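Local coordinates for protein hyaluronoglucosaminidase (PDB 1FCQ) that hydrolyses hyaluronan as the family 56 glycosidase of honeybee venom, where it is also a major allergen, at residues N97-D101 and K102-G106; G161-F164 and M165-L169; A203-M206 and Q207-D210; W214-E217 and S218-V221. All blocks are in the same frame, centred on the assembly; numbering follows the deposited sequence.

Contact 1. Residues N97-D101 and K102-G106; sequences NQIPD and KSFPG
The ring of Phe104 meets Ile99 obliquely: methyl CG2 of Ile99 lies 3.5 Å from CB of Phe104 and almost as near the root of the ring at CG, while the other branch carries CD1 of Ile99 to 3.9 Å from CE2 of Phe104. One face of the ring is lined by its own chain, with N of Gly106 3.4 Å above the plane and displaced toward the rim. Ser103 approaches the carboxylate of Asp101, the second flat group, from one face. From that side both N and OG of Ser103 donate to Asp101 OD1, at 3.0 Å for Ser103 N and 2.7 Å for Ser103 OG, each more than 40° out of the carboxylate plane. Asp101 CG stands anti to the backbone N (chi1 -162°), which folds OD1 over the N-H two residues on and makes this an Asx turn. It overlaps a type I beta turn from Asp101 to Phe104, closed by Phe104 N donating to Asp101 O at 3.0 Å. This is the link from helix 84-98 to strand 107-111, and Ile99 is where the chain leaves helical geometry. Both apolar side chains reach inward to Ala52 of strand 51-55, and Arg176 bonds to the carbonyl of Ile99. The chemistry is thus split between an exposed polar turn and a buried apolar pair: two donors on one carboxylate oxygen fix the turn and would be expected to steady its negative charge.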
loop_
_atom_site.group_PDB
_atom_site.type_symbol
_atom_site.label_atom_id
_atom_site.label_comp_id
_atom_site.label_asym_id
_atom_site.label_seq_id
_atom_site.Cartn_x
_atom_site.Cartn_y
_atom_site.Cartn_z
ATOM N N ASN A 97 -3.927 -17.939 -8.549
ATOM C CA ASN A 97 -4.757 -18.515 -7.514
ATOM C C ASN A 97 -5.779 -17.561 -6.931
ATOM O O ASN A 97 -6.897 -17.966 -6.638
ATOM C CB ASN A 97 -3.878 -19.020 -6.346
ATOM C CG ASN A 97 -3.818 -20.532 -6.537
ATOM O OD1 ASN A 97 -3.370 -21.006 -7.573
ATOM N ND2 ASN A 97 -4.332 -21.229 -5.547
ATOM N N GLN A 98 -5.378 -16.299 -6.728
ATOM C CA GLN A 98 -6.213 -15.323 -6.060
ATOM C C GLN A 98 -7.112 -14.536 -6.982
ATOM O O GLN A 98 -8.169 -14.052 -6.600
ATOM C CB GLN A 98 -5.339 -14.363 -5.233
ATOM C CG GLN A 98 -4.572 -15.058 -4.110
ATOM C CD GLN A 98 -5.460 -15.605 -3.023
ATOM O OE1 GLN A 98 -5.361 -15.211 -1.851
ATOM N NE2 GLN A 98 -6.364 -16.516 -3.357
ATOM N N ILE A 99 -6.703 -14.418 -8.242
ATOM C CA ILE A 99 -7.417 -13.717 -9.299
ATOM C C ILE A 99 -7.488 -14.624 -10.521
ATOM O O ILE A 99 -6.809 -14.416 -11.535
ATOM C CB ILE A 99 -6.722 -12.387 -9.681
ATOM C CG1 ILE A 99 -6.445 -11.512 -8.463
ATOM C CG2 ILE A 99 -7.593 -11.612 -10.681
ATOM C CD1 ILE A 99 -5.774 -10.181 -8.704
ATOM N N PRO A 100 -8.337 -15.655 -10.499
ATOM C CA PRO A 100 -8.467 -16.612 -11.587
ATOM C C PRO A 100 -9.042 -16.061 -12.877
ATOM O O PRO A 100 -8.743 -16.621 -13.946
ATOM C CB PRO A 100 -9.379 -17.700 -11.019
ATOM C CG PRO A 100 -10.144 -17.036 -9.939
ATOM C CD PRO A 100 -9.199 -16.016 -9.349
ATOM N N ASP A 101 -9.830 -14.995 -12.788
ATOM C CA ASP A 101 -10.385 -14.412 -14.009
ATOM C C ASP A 101 -9.324 -13.598 -14.738
ATOM O O ASP A 101 -8.930 -12.525 -14.271
ATOM C CB ASP A 101 -11.596 -13.538 -13.688
ATOM C CG ASP A 101 -12.456 -13.270 -14.912
ATOM O OD1 ASP A 101 -11.953 -13.315 -16.045
ATOM O OD2 ASP A 101 -13.660 -13.007 -14.725
ATOM N N LYS A 102 -8.919 -14.039 -15.926
ATOM C CA LYS A 102 -7.949 -13.304 -16.727
ATOM C C LYS A 102 -8.428 -11.891 -17.063
ATOM O O LYS A 102 -7.624 -10.991 -17.275
ATOM C CB LYS A 102 -7.604 -14.074 -18.023
ATOM C CG LYS A 102 -7.039 -15.461 -17.690
ATOM C CD LYS A 102 -6.548 -16.124 -18.976
ATOM C CE LYS A 102 -5.873 -17.453 -18.662
ATOM N NZ LYS A 102 -4.809 -17.779 -19.654
ATOM N N SER A 103 -9.745 -11.697 -17.153
ATOM C CA SER A 103 -10.355 -10.427 -17.471
ATOM C C SER A 103 -10.610 -9.517 -16.277
ATOM O O SER A 103 -11.255 -8.482 -16.451
ATOM C CB SER A 103 -11.683 -10.635 -18.238
ATOM O OG SER A 103 -12.705 -11.103 -17.375
ATOM N N PHE A 104 -10.046 -9.828 -15.109
ATOM C CA PHE A 104 -10.217 -8.963 -13.932
ATOM C C PHE A 104 -10.086 -7.500 -14.328
ATOM O O PHE A 104 -9.017 -7.083 -14.776
ATOM C CB PHE A 104 -9.126 -9.355 -12.925
ATOM C CG PHE A 104 -8.908 -8.410 -11.760
ATOM C CD1 PHE A 104 -9.974 -8.006 -10.968
ATOM C CD2 PHE A 104 -7.633 -7.937 -11.481
ATOM C CE1 PHE A 104 -9.754 -7.130 -9.907
ATOM C CE2 PHE A 104 -7.405 -7.082 -10.413
ATOM C CZ PHE A 104 -8.479 -6.674 -9.625
ATOM N N PRO A 105 -11.110 -6.702 -14.099
ATOM C CA PRO A 105 -11.099 -5.309 -14.506
ATOM C C PRO A 105 -10.967 -4.268 -13.416
ATOM O O PRO A 105 -11.028 -3.066 -13.710
ATOM C CB PRO A 105 -12.518 -5.226 -15.114
ATOM C CG PRO A 105 -13.344 -6.001 -14.122
ATOM C CD PRO A 105 -12.464 -7.148 -13.663
ATOM N N GLY A 106 -10.760 -4.722 -12.171
ATOM C CA GLY A 106 -10.755 -3.801 -11.053
ATOM C C GLY A 106 -9.400 -3.217 -10.692
ATOM O O GLY A 106 -8.493 -3.128 -11.509
#

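Contact 2. Residues G161-F164 and M165-L169; sequences GQLF and MEETL
Residues Gly161 to Leu169 form unbroken alpha helix, in which the N-H groups of Met165, Glu166, Glu167 and Thr168 bond to the carbonyls four residues back; the shortest of these, Glu166 N to Gln162 O, is 2.7 Å. One turn apart, Gln162 and Glu166 lie alongside each other and point the same way, both extended, with the planes of amide and carboxylate 34° apart and Glu166 OE1 3.7 Å from Gln162 CG. Leu163 and Glu167 instead slant across one another, CD1 of Leu163 touching CG of Glu167 at 3.7 Å. Glu167 bends at its second torsion (chi2 -58°), and its acid end goes on to a salt bridge with Lys170. Phe164 O is reached by Thr168 N at 3.2 Å and also by the hydroxyl OG1 of Thr168, whose exact position is less certain. This part of helix 146-175 is wedged between other elements of the barrel. Phe164 and Thr168 face helix 84-98, where the ring of Phe164 meets that of His87, whereas Met165 packs on Trp214 of helix 213-216, and Leu169 lies against Trp181 and Tyr183 of strand 180-183.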
loop_
_atom_site.group_PDB
_atom_site.type_symbol
_atom_site.label_atom_id
_atom_site.label_comp_id
_atom_site.label_asym_id
_atom_site.label_seq_id
_atom_site.Cartn_x
_atom_site.Cartn_y
_atom_site.Cartn_z
ATOM N N GLY A 161 16.430 -3.739 -6.523
ATOM C CA GLY A 161 15.151 -3.352 -5.882
ATOM C C GLY A 161 14.157 -2.995 -6.993
ATOM O O GLY A 161 12.988 -3.393 -6.993
ATOM N N GLN A 162 14.645 -2.141 -7.897
ATOM C CA GLN A 162 13.873 -1.755 -9.071
ATOM C C GLN A 162 13.513 -2.991 -9.887
ATOM O O GLN A 162 12.369 -3.140 -10.304
ATOM C CB GLN A 162 14.713 -0.774 -9.920
ATOM C CG GLN A 162 13.990 -0.543 -11.258
ATOM C CD GLN A 162 14.730 0.410 -12.169
ATOM O OE1 GLN A 162 14.591 0.312 -13.389
ATOM N NE2 GLN A 162 15.467 1.341 -11.608
ATOM N N LEU A 163 14.451 -3.880 -10.194
ATOM C CA LEU A 163 14.171 -5.067 -10.998
ATOM C C LEU A 163 13.033 -5.883 -10.415
ATOM O O LEU A 163 12.080 -6.226 -11.112
ATOM C CB LEU A 163 15.447 -5.915 -11.100
ATOM C CG LEU A 163 15.375 -7.135 -12.022
ATOM C CD1 LEU A 163 15.010 -6.752 -13.455
ATOM C CD2 LEU A 163 16.678 -7.918 -11.968
ATOM N N PHE A 164 13.106 -6.150 -9.105
ATOM C CA PHE A 164 12.062 -6.948 -8.482
ATOM C C PHE A 164 10.706 -6.242 -8.538
ATOM O O PHE A 164 9.705 -6.876 -8.880
ATOM C CB PHE A 164 12.454 -7.299 -7.035
ATOM C CG PHE A 164 13.250 -8.580 -6.928
ATOM C CD1 PHE A 164 14.622 -8.602 -7.107
ATOM C CD2 PHE A 164 12.605 -9.781 -6.687
ATOM C CE1 PHE A 164 15.340 -9.776 -7.015
ATOM C CE2 PHE A 164 13.304 -10.968 -6.614
ATOM C CZ PHE A 164 14.681 -10.968 -6.778
ATOM N N MET A 165 10.679 -4.955 -8.166
ATOM C CA MET A 165 9.376 -4.273 -8.173
ATOM C C MET A 165 8.834 -4.079 -9.580
ATOM O O MET A 165 7.650 -4.297 -9.866
ATOM C CB MET A 165 9.453 -2.939 -7.431
ATOM C CG MET A 165 9.562 -3.126 -5.916
ATOM S SD MET A 165 9.480 -1.549 -5.042
ATOM C CE MET A 165 7.763 -1.084 -5.282
ATOM N N GLU A 166 9.673 -3.609 -10.500
ATOM C CA GLU A 166 9.175 -3.371 -11.858
ATOM C C GLU A 166 8.784 -4.652 -12.557
ATOM O O GLU A 166 7.750 -4.678 -13.220
ATOM C CB GLU A 166 10.217 -2.576 -12.632
ATOM C CG GLU A 166 9.690 -2.059 -13.957
ATOM C CD GLU A 166 10.672 -1.163 -14.677
ATOM O OE1 GLU A 166 11.776 -0.882 -14.158
ATOM O OE2 GLU A 166 10.302 -0.725 -15.798
ATOM N N GLU A 167 9.559 -5.736 -12.424
ATOM C CA GLU A 167 9.203 -6.963 -13.106
ATOM C C GLU A 167 7.928 -7.585 -12.591
ATOM O O GLU A 167 7.129 -8.114 -13.359
ATOM C CB GLU A 167 10.338 -7.993 -13.019
ATOM C CG GLU A 167 11.454 -7.708 -14.002
ATOM C CD GLU A 167 10.930 -7.674 -15.435
ATOM O OE1 GLU A 167 10.215 -8.575 -15.898
ATOM O OE2 GLU A 167 11.259 -6.670 -16.074
ATOM N N THR A 168 7.712 -7.475 -11.280
ATOM C CA THR A 168 6.492 -8.014 -10.680
ATOM C C THR A 168 5.273 -7.243 -11.195
ATOM O O THR A 168 4.244 -7.840 -11.509
ATOM C CB THR A 168 6.550 -7.933 -9.150
ATOM O OG1 THR A 168 7.760 -8.590 -8.728
ATOM C CG2 THR A 168 5.358 -8.621 -8.522
ATOM N N LEU A 169 5.415 -5.916 -11.226
ATOM C CA LEU A 169 4.291 -5.095 -11.705
ATOM C C LEU A 169 4.037 -5.384 -13.179
ATOM O O LEU A 169 2.873 -5.498 -13.574
ATOM C CB LEU A 169 4.647 -3.621 -11.474
ATOM C CG LEU A 169 3.635 -2.610 -12.024
ATOM C CD1 LEU A 169 2.278 -2.746 -11.349
ATOM C CD2 LEU A 169 4.182 -1.194 -11.819
#

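Contact 3. Residues A203-M206 and Q207-D210; sequences ATTM and QEND
Thr204 and Glu208 pack closely, one turn apart on helix 203-210: methyl CG2 of Thr204 lies 3.4 Å from OE2 of Glu208, the two side chains slanting across each other. Beside them Thr205 and Asn209 run alongside and point the same way, CG2 of Thr205 3.7 Å from ND2 of Asn209. Glu208, Thr205 and Asn209 are buried, and their polar ends are held from outside these segments: Glu208 by a salt bridge to Arg120, Asn209 ND2 by Glu247 and the carbonyl of Tyr188, and Thr205 OG1 by Glu202. The outer flank is looser. There Thr204 OG1 and Gln207 OE1 stand 4.2 Å apart and are bridged by a water, 2.7 Å from Thr204 OG1 and donating to Gln207 OE1 at 2.6 Å. The hydroxyl of Thr204, beside the backbone N (chi1 -59°), serves the water, while its methyl CG2 turns to Glu208. Four backbone bonds bind the two halves, among them Glu208 N to Thr204 O at 2.9 Å. The short helix lies against helix 234-253, where Met206 touches Glu247, Asn209 and Asp210 touch Ile251, and Asp210 forms a salt bridge with Arg250; loop residues Arg120 and Tyr190 flank its start.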
loop_
_atom_site.group_PDB
_atom_site.type_symbol
_atom_site.label_atom_id
_atom_site.label_comp_id
_atom_site.label_asym_id
_atom_site.label_seq_id
_atom_site.Cartn_x
_atom_site.Cartn_y
_atom_site.Cartn_z
ATOM N N ALA A 203 11.418 16.704 1.591
ATOM C CA ALA A 203 11.838 17.177 0.264
ATOM C C ALA A 203 12.659 16.183 -0.526
ATOM O O ALA A 203 12.427 16.043 -1.743
ATOM C CB ALA A 203 12.653 18.457 0.468
ATOM N N THR A 204 13.594 15.495 0.130
ATOM C CA THR A 204 14.419 14.540 -0.620
ATOM C C THR A 204 13.552 13.416 -1.176
ATOM O O THR A 204 13.787 13.005 -2.309
ATOM C CB THR A 204 15.611 14.025 0.194
ATOM O OG1 THR A 204 16.384 15.192 0.565
ATOM C CG2 THR A 204 16.478 13.096 -0.636
ATOM N N THR A 205 12.558 12.980 -0.419
ATOM C CA THR A 205 11.613 11.956 -0.878
ATOM C C THR A 205 10.835 12.440 -2.086
ATOM O O THR A 205 10.607 11.676 -3.033
ATOM C CB THR A 205 10.658 11.557 0.264
ATOM O OG1 THR A 205 11.415 10.820 1.235
ATOM C CG2 THR A 205 9.513 10.682 -0.251
ATOM N N MET A 206 10.488 13.733 -2.125
ATOM C CA MET A 206 9.776 14.243 -3.296
ATOM C C MET A 206 10.673 14.080 -4.521
ATOM O O MET A 206 10.190 13.661 -5.569
ATOM C CB MET A 206 9.341 15.695 -3.115
ATOM C CG MET A 206 8.313 15.814 -1.986
ATOM S SD MET A 206 7.705 17.515 -1.947
ATOM C CE MET A 206 9.198 18.440 -1.773
ATOM N N GLN A 207 11.951 14.420 -4.365
ATOM C CA GLN A 207 12.896 14.300 -5.463
ATOM C C GLN A 207 13.080 12.842 -5.896
ATOM O O GLN A 207 13.064 12.550 -7.101
ATOM C CB GLN A 207 14.260 14.881 -5.095
ATOM C CG GLN A 207 14.239 16.307 -4.571
ATOM C CD GLN A 207 15.633 16.863 -4.365
ATOM O OE1 GLN A 207 16.270 16.636 -3.335
ATOM N NE2 GLN A 207 16.165 17.602 -5.335
ATOM N N GLU A 208 13.191 11.951 -4.919
ATOM C CA GLU A 208 13.302 10.523 -5.229
ATOM C C GLU A 208 12.031 10.016 -5.889
ATOM O O GLU A 208 12.107 9.206 -6.822
ATOM C CB GLU A 208 13.675 9.752 -3.965
ATOM C CG GLU A 208 15.101 10.129 -3.544
ATOM C CD GLU A 208 15.355 9.827 -2.080
ATOM O OE1 GLU A 208 14.408 9.538 -1.320
ATOM O OE2 GLU A 208 16.550 9.885 -1.701
ATOM N N ASN A 209 10.839 10.492 -5.508
ATOM C CA ASN A 209 9.630 10.065 -6.212
ATOM C C ASN A 209 9.643 10.539 -7.659
ATOM O O ASN A 209 9.197 9.828 -8.557
ATOM C CB ASN A 209 8.377 10.602 -5.507
ATOM C CG ASN A 209 8.104 9.868 -4.211
ATOM O OD1 ASN A 209 8.483 8.709 -4.028
ATOM N ND2 ASN A 209 7.375 10.537 -3.311
ATOM N N ASP A 210 10.154 11.765 -7.868
ATOM C CA ASP A 210 10.222 12.306 -9.217
ATOM C C ASP A 210 11.111 11.432 -10.103
ATOM O O ASP A 210 10.787 11.321 -11.289
ATOM C CB ASP A 210 10.805 13.719 -9.245
ATOM C CG ASP A 210 9.983 14.764 -8.538
ATOM O OD1 ASP A 210 8.768 14.615 -8.347
ATOM O OD2 ASP A 210 10.578 15.787 -8.126
HETATM O O HOH W 1 17.023 17.342 -0.953
#

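Contact 4. Residues W214-E217 and S218-V221; sequences WLFE and SEDV
Glu219 reaches back along helix 213-216, its carboxylate at the Phe216 ring edge and its chain crossing Leu215. The carbonyl of Leu215 receives two N-H groups: Glu219 N donates to Leu215 O at 2.9 Å (N-H...O 151°), while Ser218 N reaches Leu215 O at 3.1 Å in a bent, weak bond. Ser218 turns its hydroxyl back along the chain: OG lies anti to the carbonyl carbon, beside the backbone N (chi1 -48°), which brings it to 2.9 Å from Trp214 O. Glu219 OE1 lies near the plane of the Phe216 ring, 3.8 Å from CD2 of Phe216; the planes of carboxylate and ring are 80° apart, although the two side chains point the same way. The other oxygen of Glu219, OE2, lies 4.0 Å from methyl CD1 of Leu215 and accepts from the backbone N of Tyr183, so this buried acid has a hydrogen-bond partner on strand 180-183. Ring-edge hydrogens are slightly positive, and their approach to OE1 is probably mildly favourable. Nearby carbonyls are also engaged: Lys260 bonds to Glu217 O and Glu219 O, and Lys173 to Ser218 O. CB of Leu215 lies 3.5 Å above one face of the Trp214 indole, offset toward its rim. The turn leads into strand 221-222; Asp220 bonds through its backbone to Trp181 of strand 180-183 and Lys261 of strand 261-267, its OD2 accepts from Trp181 N, Ser218 and Glu219 rest on Leu169 of helix 146-175, and Phe216 on Tyr186 and Pro187.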
loop_
_atom_site.group_PDB
_atom_site.type_symbol
_atom_site.label_atom_id
_atom_site.label_comp_id
_atom_site.label_asym_id
_atom_site.label_seq_id
_atom_site.Cartn_x
_atom_site.Cartn_y
_atom_site.Cartn_z
ATOM N N TRP A 214 10.256 4.841 -13.536
ATOM C CA TRP A 214 10.204 3.435 -13.875
ATOM C C TRP A 214 9.024 2.774 -13.149
ATOM O O TRP A 214 8.468 1.828 -13.680
ATOM C CB TRP A 214 11.500 2.722 -13.523
ATOM C CG TRP A 214 11.929 2.810 -12.090
ATOM C CD1 TRP A 214 12.797 3.706 -11.554
ATOM C CD2 TRP A 214 11.510 1.968 -11.008
ATOM N NE1 TRP A 214 12.967 3.480 -10.205
ATOM C CE2 TRP A 214 12.183 2.412 -9.858
ATOM C CE3 TRP A 214 10.625 0.887 -10.921
ATOM C CZ2 TRP A 214 12.009 1.811 -8.608
ATOM C CZ3 TRP A 214 10.458 0.288 -9.675
ATOM C CH2 TRP A 214 11.147 0.756 -8.545
ATOM N N LEU A 215 8.697 3.242 -11.941
ATOM C CA LEU A 215 7.558 2.681 -11.227
ATOM C C LEU A 215 6.249 3.387 -11.549
ATOM O O LEU A 215 5.270 2.769 -11.961
ATOM C CB LEU A 215 7.793 2.726 -9.704
ATOM C CG LEU A 215 6.638 2.117 -8.880
ATOM C CD1 LEU A 215 6.443 0.646 -9.226
ATOM C CD2 LEU A 215 6.901 2.309 -7.397
ATOM N N PHE A 216 6.241 4.713 -11.372
ATOM C CA PHE A 216 4.985 5.454 -11.537
ATOM C C PHE A 216 4.464 5.511 -12.945
ATOM O O PHE A 216 3.235 5.533 -13.107
ATOM C CB PHE A 216 5.160 6.825 -10.879
ATOM C CG PHE A 216 5.467 6.682 -9.401
ATOM C CD1 PHE A 216 6.607 7.210 -8.849
ATOM C CD2 PHE A 216 4.561 6.016 -8.579
ATOM C CE1 PHE A 216 6.886 7.080 -7.500
ATOM C CE2 PHE A 216 4.833 5.868 -7.231
ATOM C CZ PHE A 216 5.979 6.411 -6.693
ATOM N N GLU A 217 5.310 5.467 -13.979
ATOM C CA GLU A 217 4.748 5.459 -15.338
ATOM C C GLU A 217 4.160 4.089 -15.662
ATOM O O GLU A 217 3.256 3.974 -16.490
ATOM C CB GLU A 217 5.802 5.903 -16.356
ATOM C CG GLU A 217 6.353 7.281 -16.016
ATOM C CD GLU A 217 6.441 8.247 -17.175
ATOM O OE1 GLU A 217 7.395 9.059 -17.213
ATOM O OE2 GLU A 217 5.545 8.215 -18.046
ATOM N N SER A 218 4.615 3.037 -14.979
ATOM C CA SER A 218 4.122 1.691 -15.202
ATOM C C SER A 218 2.843 1.437 -14.397
ATOM O O SER A 218 1.978 0.726 -14.896
ATOM C CB SER A 218 5.134 0.605 -14.855
ATOM O OG SER A 218 6.415 0.835 -15.391
ATOM N N GLU A 219 2.732 2.024 -13.208
ATOM C CA GLU A 219 1.504 1.827 -12.439
ATOM C C GLU A 219 0.305 2.481 -13.123
ATOM O O GLU A 219 0.472 3.517 -13.765
ATOM C CB GLU A 219 1.605 2.454 -11.043
ATOM C CG GLU A 219 2.708 1.868 -10.198
ATOM C CD GLU A 219 2.415 2.096 -8.716
ATOM O OE1 GLU A 219 2.007 3.229 -8.372
ATOM O OE2 GLU A 219 2.642 1.110 -8.008
ATOM N N ASP A 220 -0.876 1.922 -12.922
ATOM C CA ASP A 220 -2.106 2.515 -13.446
ATOM C C ASP A 220 -2.795 3.374 -12.386
ATOM O O ASP A 220 -3.637 4.210 -12.701
ATOM C CB ASP A 220 -3.105 1.401 -13.805
ATOM C CG ASP A 220 -2.524 0.417 -14.786
ATOM O OD1 ASP A 220 -2.164 0.912 -15.906
ATOM O OD2 ASP A 220 -2.425 -0.790 -14.527
ATOM N N VAL A 221 -2.489 3.075 -11.125
ATOM C CA VAL A 221 -3.136 3.752 -9.995
ATOM C C VAL A 221 -2.130 3.911 -8.870
ATOM O O VAL A 221 -1.300 3.034 -8.590
ATOM C CB VAL A 221 -4.366 2.955 -9.526
ATOM C CG1 VAL A 221 -4.027 1.523 -9.161
ATOM C CG2 VAL A 221 -5.069 3.640 -8.356
#

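In the fold
All four contacts are local and only partly buried, but they serve different parts of the barrel. Contacts 2 and 3 lie within helices; contacts 1 and 4 span helix ends and lead toward strands 107-111 and 221-222. Contacts 2 and 4 touch directly, Gln162 CG packing 3.5 Å from Trp214 CD2, whereas contact 3 meets contact 4 through Asn209 O and the Phe216 ring. Contacts 1 and 3, with centres 34 Å apart, lie on opposite sides of the chain's centre. Contact 2 has no fully exposed touching residue; contact 1 has four, in and just before its turn. The polar ends of contact 3 are held by charged and hydrogen-bonding partners beyond its segments, those of contact 4 by strand amides and lysines.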